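Local atomic coordinates of conserved protein with 2 CBS domains (Pyrobaculum aerophilum, PDB entry 2RIH), a protein that binds AMP through a pair of CBS domains and may act as an adenine-nucleotide sensor in this hyperthermophilic archaeon. Residues V27-L41 with K48-L60. Sequence-based numbering, arbitrary orientation. Where two conformers were deposited one is given.
Sequences VATELAKNRVGLAVL and KRPVAVVSERDIL. With SO4 (sulfate ion), chain H; SO4 (sulfate ion), chain D; SO4 (sulfate ion), chain C; SO4 (sulfate ion), chain F.
Strands 38-41 and 50-55 pair antiparallel as a hairpin, A39 and V54 exchanging two backbone hydrogen bonds (A39 N to V54 O 2.9 Å, V54 N to A39 O 3.0 Å). At L41 a classic bulge interrupts the pairing: V51 N and A52 N both donate to L41 O. E56 N, at the start of helix 56-60, donates to G37 O. Helix 27-34 packs over the sheet face that carries V54 and L41. V27 CG1 lies 3.8 Å from V54 CG1, and I59 CD1 fits against V27, A28 and L31. On the other face, L38 has CG anti to its backbone N (chi1 -170°). This carries the branch over to the other strand, with CD2 3.9 Å from V53 CG1 and CD1 3.9 Å from S55 CB. H103 and V105 of the second CBS domain also meet L38. Replacing L38 by an alanine would probably open a gap beside V53 and weaken packing against that domain. S55 and D58 form a capping box; S55 N meets D58 OD2 at 2.9 Å. S55 OG and G37 N each bond a separate sulfate. G37 and L38 belong to one AMP site, S55 and D58 to the other. The contact thus joins an apolar core to polar groups at the strand-helix junctions, where the sulfates may mark places used by the AMP phosphate.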
loop_
_atom_site.group_PDB
_atom_site.type_symbol
_atom_site.label_atom_id
_atom_site.label_comp_id
_atom_site.label_asym_id
_atom_site.label_seq_id
_atom_site.Cartn_x
_atom_site.Cartn_y
_atom_site.Cartn_z
ATOM N N VAL A 27 -14.160 2.610 -9.148
ATOM C CA VAL A 27 -12.749 2.251 -8.999
ATOM C C VAL A 27 -12.528 1.427 -7.731
ATOM O O VAL A 27 -11.887 0.380 -7.771
ATOM C CB VAL A 27 -11.835 3.499 -8.959
ATOM C CG1 VAL A 27 -10.385 3.107 -8.559
ATOM C CG2 VAL A 27 -11.879 4.228 -10.299
ATOM N N ALA A 28 -13.052 1.917 -6.612
ATOM C CA ALA A 28 -12.979 1.208 -5.337
ATOM C C ALA A 28 -13.547 -0.203 -5.403
ATOM O O ALA A 28 -12.973 -1.124 -4.832
ATOM C CB ALA A 28 -13.687 2.007 -4.244
ATOM N N THR A 29 -14.670 -0.369 -6.098
ATOM C CA THR A 29 -15.322 -1.676 -6.241
ATOM C C THR A 29 -14.431 -2.660 -7.001
ATOM O O THR A 29 -14.224 -3.804 -6.558
ATOM C CB THR A 29 -16.691 -1.536 -6.944
ATOM O OG1 THR A 29 -17.548 -0.709 -6.142
ATOM C CG2 THR A 29 -17.357 -2.905 -7.181
ATOM N N GLU A 30 -13.870 -2.208 -8.118
ATOM C CA GLU A 30 -13.018 -3.070 -8.930
ATOM C C GLU A 30 -11.717 -3.433 -8.224
ATOM O O GLU A 30 -11.267 -4.572 -8.300
ATOM C CB GLU A 30 -12.735 -2.440 -10.292
ATOM C CG GLU A 30 -13.969 -2.230 -11.142
ATOM C CD GLU A 30 -14.832 -3.468 -11.279
ATOM O OE1 GLU A 30 -16.061 -3.355 -11.093
ATOM O OE2 GLU A 30 -14.284 -4.546 -11.571
ATOM N N LEU A 31 -11.124 -2.468 -7.529
ATOM C CA LEU A 31 -9.918 -2.728 -6.736
ATOM C C LEU A 31 -10.186 -3.710 -5.587
ATOM O O LEU A 31 -9.394 -4.626 -5.347
ATOM C CB LEU A 31 -9.353 -1.425 -6.171
ATOM C CG LEU A 31 -8.646 -0.466 -7.136
ATOM C CD1 LEU A 31 -8.189 0.759 -6.354
ATOM C CD2 LEU A 31 -7.473 -1.150 -7.849
ATOM N N ALA A 32 -11.292 -3.508 -4.874
ATOM C CA ALA A 32 -11.679 -4.390 -3.768
ATOM C C ALA A 32 -11.861 -5.830 -4.252
ATOM O O ALA A 32 -11.368 -6.766 -3.630
ATOM C CB ALA A 32 -12.972 -3.891 -3.107
ATOM N N LYS A 33 -12.574 -5.971 -5.369
ATOM C CA LYS A 33 -12.831 -7.253 -6.035
ATOM C C LYS A 33 -11.559 -8.017 -6.437
ATOM O O LYS A 33 -11.440 -9.219 -6.199
ATOM C CB LYS A 33 -13.698 -6.970 -7.268
ATOM C CG LYS A 33 -13.929 -8.112 -8.244
ATOM C CD LYS A 33 -14.929 -7.637 -9.297
ATOM C CE LYS A 33 -14.671 -8.210 -10.672
ATOM N NZ LYS A 33 -15.350 -7.366 -11.716
ATOM N N ASN A 34 -10.612 -7.305 -7.037
ATOM C CA ASN A 34 -9.365 -7.902 -7.510
ATOM C C ASN A 34 -8.255 -7.970 -6.463
ATOM O O ASN A 34 -7.197 -8.563 -6.713
ATOM C CB ASN A 34 -8.899 -7.165 -8.763
ATOM C CG ASN A 34 -9.778 -7.468 -9.953
ATOM O OD1 ASN A 34 -9.569 -8.466 -10.647
ATOM N ND2 ASN A 34 -10.785 -6.632 -10.181
ATOM N N ARG A 35 -8.511 -7.380 -5.295
ATOM C CA ARG A 35 -7.585 -7.392 -4.159
ATOM C C ARG A 35 -6.224 -6.801 -4.510
ATOM O O ARG A 35 -5.176 -7.366 -4.175
ATOM C CB ARG A 35 -7.444 -8.813 -3.587
ATOM C CG ARG A 35 -8.782 -9.491 -3.336
ATOM C CD ARG A 35 -8.835 -10.262 -2.023
ATOM N NE ARG A 35 -10.222 -10.340 -1.549
ATOM C CZ ARG A 35 -10.614 -10.249 -0.279
ATOM N NH1 ARG A 35 -9.740 -10.052 0.709
ATOM N NH2 ARG A 35 -11.906 -10.333 0.007
ATOM N N VAL A 36 -6.257 -5.663 -5.203
ATOM C CA VAL A 36 -5.054 -4.915 -5.557
ATOM C C VAL A 36 -5.322 -3.446 -5.247
ATOM O O VAL A 36 -6.456 -3.070 -4.958
ATOM C CB VAL A 36 -4.626 -5.123 -7.031
ATOM C CG1 VAL A 36 -4.190 -6.577 -7.250
ATOM C CG2 VAL A 36 -5.749 -4.706 -8.017
ATOM N N GLY A 37 -4.283 -2.626 -5.306
ATOM C CA GLY A 37 -4.366 -1.258 -4.802
ATOM C C GLY A 37 -4.269 -0.132 -5.801
ATOM O O GLY A 37 -4.386 1.029 -5.413
ATOM N N LEU A 38 -4.039 -0.452 -7.074
ATOM C CA LEU A 38 -3.978 0.573 -8.117
ATOM C C LEU A 38 -4.794 0.221 -9.356
ATOM O O LEU A 38 -4.658 -0.877 -9.916
ATOM C CB LEU A 38 -2.531 0.883 -8.518
ATOM C CG LEU A 38 -2.386 2.111 -9.426
ATOM C CD1 LEU A 38 -1.541 3.195 -8.776
ATOM C CD2 LEU A 38 -1.852 1.735 -10.806
ATOM N N ALA A 39 -5.648 1.171 -9.749
ATOM C CA ALA A 39 -6.444 1.100 -10.957
ATOM C C ALA A 39 -5.888 2.054 -12.026
ATOM O O ALA A 39 -5.442 3.163 -11.724
ATOM C CB ALA A 39 -7.916 1.452 -10.649
ATOM N N VAL A 40 -5.921 1.615 -13.278
ATOM C CA VAL A 40 -5.542 2.459 -14.401
ATOM C C VAL A 40 -6.799 2.986 -15.096
ATOM O O VAL A 40 -7.696 2.221 -15.432
ATOM C CB VAL A 40 -4.661 1.687 -15.416
ATOM C CG1 VAL A 40 -4.360 2.542 -16.654
ATOM C CG2 VAL A 40 -3.369 1.229 -14.760
ATOM N N LEU A 41 -6.872 4.299 -15.285
ATOM C CA LEU A 41 -7.961 4.898 -16.062
ATOM C C LEU A 41 -7.470 4.995 -17.496
ATOM O O LEU A 41 -6.353 5.450 -17.739
ATOM C CB LEU A 41 -8.381 6.262 -15.511
ATOM C CG LEU A 41 -8.977 6.322 -14.092
ATOM C CD1 LEU A 41 -9.603 7.699 -13.841
ATOM C CD2 LEU A 41 -10.008 5.222 -13.811
ATOM N N LYS A 48 -6.620 0.548 -24.236
ATOM C CA LYS A 48 -5.258 0.076 -24.002
ATOM C C LYS A 48 -4.309 1.182 -23.543
ATOM O O LYS A 48 -3.245 0.884 -23.007
ATOM C CB LYS A 48 -4.697 -0.586 -25.262
ATOM C CG LYS A 48 -5.412 -1.878 -25.644
ATOM C CD LYS A 48 -4.493 -2.822 -26.413
ATOM C CE LYS A 48 -4.553 -2.608 -27.905
ATOM N NZ LYS A 48 -5.599 -3.469 -28.534
ATOM N N ARG A 49 -4.711 2.440 -23.745
ATOM C CA ARG A 49 -3.867 3.594 -23.438
ATOM C C ARG A 49 -4.148 4.160 -22.038
ATOM O O ARG A 49 -5.237 4.663 -21.780
ATOM C CB ARG A 49 -4.074 4.689 -24.494
ATOM C CG ARG A 49 -2.942 5.707 -24.546
ATOM C CD ARG A 49 -3.088 6.701 -25.699
ATOM N NE ARG A 49 -3.928 7.850 -25.347
ATOM C CZ ARG A 49 -5.175 8.072 -25.775
ATOM N NH1 ARG A 49 -5.790 7.229 -26.602
ATOM N NH2 ARG A 49 -5.817 9.163 -25.367
ATOM N N PRO A 50 -3.167 4.063 -21.113
ATOM C CA PRO A 50 -3.349 4.691 -19.789
ATOM C C PRO A 50 -3.340 6.213 -19.842
ATOM O O PRO A 50 -2.506 6.802 -20.536
ATOM C CB PRO A 50 -2.134 4.206 -18.984
ATOM C CG PRO A 50 -1.586 3.079 -19.728
ATOM C CD PRO A 50 -1.887 3.338 -21.174
ATOM N N VAL A 51 -4.276 6.842 -19.133
ATOM C CA VAL A 51 -4.300 8.308 -19.031
ATOM C C VAL A 51 -4.155 8.767 -17.580
ATOM O O VAL A 51 -3.746 9.892 -17.317
ATOM C CB VAL A 51 -5.557 8.917 -19.706
ATOM C CG1 VAL A 51 -5.546 8.593 -21.218
ATOM C CG2 VAL A 51 -6.840 8.430 -19.050
ATOM N N ALA A 52 -4.456 7.884 -16.634
ATOM C CA ALA A 52 -4.392 8.247 -15.233
ATOM C C ALA A 52 -4.398 7.007 -14.375
ATOM O O ALA A 52 -4.721 5.915 -14.852
ATOM C CB ALA A 52 -5.576 9.150 -14.866
ATOM N N VAL A 53 -4.040 7.186 -13.108
ATOM C CA VAL A 53 -4.113 6.126 -12.118
ATOM C C VAL A 53 -4.815 6.622 -10.856
ATOM O O VAL A 53 -4.717 7.803 -10.493
ATOM C CB VAL A 53 -2.710 5.551 -11.769
ATOM C CG1 VAL A 53 -2.071 4.955 -13.018
ATOM C CG2 VAL A 53 -1.787 6.616 -11.128
ATOM N N VAL A 54 -5.537 5.704 -10.220
ATOM C CA VAL A 54 -6.182 5.934 -8.940
ATOM C C VAL A 54 -5.825 4.773 -8.024
ATOM O O VAL A 54 -6.108 3.618 -8.340
ATOM C CB VAL A 54 -7.724 6.004 -9.075
ATOM C CG1 VAL A 54 -8.372 6.268 -7.715
ATOM C CG2 VAL A 54 -8.121 7.077 -10.071
ATOM N N SER A 55 -5.176 5.072 -6.904
ATOM C CA SER A 55 -4.866 4.040 -5.927
ATOM C C SER A 55 -5.772 4.164 -4.712
ATOM O O SER A 55 -6.474 5.164 -4.534
ATOM C CB SER A 55 -3.407 4.117 -5.499
ATOM O OG SER A 55 -3.158 5.328 -4.828
ATOM N N GLU A 56 -5.757 3.120 -3.895
ATOM C CA GLU A 56 -6.441 3.106 -2.610
ATOM C C GLU A 56 -6.025 4.293 -1.738
ATOM O O GLU A 56 -6.800 4.758 -0.898
ATOM C CB GLU A 56 -6.162 1.784 -1.888
ATOM C CG GLU A 56 -4.708 1.514 -1.593
ATOM C CD GLU A 56 -4.458 0.089 -1.148
ATOM O OE1 GLU A 56 -3.386 -0.443 -1.470
ATOM O OE2 GLU A 56 -5.328 -0.502 -0.489
ATOM N N ARG A 57 -4.802 4.776 -1.940
ATOM C CA ARG A 57 -4.336 5.969 -1.257
ATOM C C ARG A 57 -5.086 7.233 -1.674
ATOM O O ARG A 57 -5.349 8.107 -0.844
ATOM C CB ARG A 57 -2.842 6.164 -1.471
ATOM C CG ARG A 57 -2.332 7.353 -0.690
ATOM C CD ARG A 57 -0.950 7.134 -0.145
ATOM N NE ARG A 57 -0.914 5.996 0.768
ATOM C CZ ARG A 57 0.157 5.653 1.474
ATOM N NH1 ARG A 57 1.268 6.375 1.400
ATOM N NH2 ARG A 57 0.107 4.590 2.255
ATOM N N ASP A 58 -5.411 7.337 -2.960
ATOM C CA ASP A 58 -6.195 8.464 -3.462
ATOM C C ASP A 58 -7.629 8.386 -2.941
ATOM O O ASP A 58 -8.235 9.399 -2.589
ATOM C CB ASP A 58 -6.184 8.489 -4.993
ATOM C CG ASP A 58 -4.786 8.686 -5.567
ATOM O OD1 ASP A 58 -4.086 9.654 -5.173
ATOM O OD2 ASP A 58 -4.391 7.873 -6.420
ATOM N N ILE A 59 -8.166 7.173 -2.899
ATOM C CA ILE A 59 -9.496 6.936 -2.344
ATOM C C ILE A 59 -9.519 7.268 -0.844
ATOM O O ILE A 59 -10.495 7.837 -0.337
ATOM C CB ILE A 59 -9.941 5.483 -2.632
ATOM C CG1 ILE A 59 -10.217 5.333 -4.139
ATOM C CG2 ILE A 59 -11.171 5.101 -1.776
ATOM C CD1 ILE A 59 -10.207 3.911 -4.664
ATOM N N LEU A 60 -8.438 6.921 -0.143
ATOM C CA LEU A 60 -8.288 7.237 1.271
ATOM C C LEU A 60 -8.429 8.750 1.491
ATOM O O LEU A 60 -9.172 9.195 2.369
ATOM C CB LEU A 60 -6.912 6.758 1.766
ATOM C CG LEU A 60 -6.570 6.860 3.252
ATOM C CD1 LEU A 60 -7.212 5.716 4.008
ATOM C CD2 LEU A 60 -5.047 6.829 3.463
HETATM S S SO4 H . -6.598 -7.904 0.583
HETATM O O1 SO4 H . -7.011 -7.275 1.841
HETATM O O2 SO4 H . -5.201 -7.604 0.277
HETATM O O3 SO4 H . -6.741 -9.353 0.704
HETATM O O4 SO4 H . -7.434 -7.394 -0.496
HETATM S S SO4 D . -1.044 -4.495 -4.025
HETATM O O1 SO4 D . 0.131 -3.955 -3.365
HETATM O O2 SO4 D . -0.652 -5.617 -4.866
HETATM O O3 SO4 D . -1.984 -4.984 -3.038
HETATM O O4 SO4 D . -1.675 -3.470 -4.830
HETATM S S SO4 C . 0.362 4.071 -4.110
HETATM O O1 SO4 C . 1.420 4.453 -3.183
HETATM O O2 SO4 C . 0.976 3.483 -5.302
HETATM O O3 SO4 C . -0.520 3.069 -3.521
HETATM O O4 SO4 C . -0.385 5.261 -4.450
HETATM S S SO4 F . 3.372 2.956 3.638
HETATM O O1 SO4 F . 2.702 2.746 4.915
HETATM O O2 SO4 F . 4.791 3.176 3.856
HETATM O O3 SO4 F . 3.214 1.786 2.802
HETATM O O4 SO4 F . 2.801 4.116 2.988
#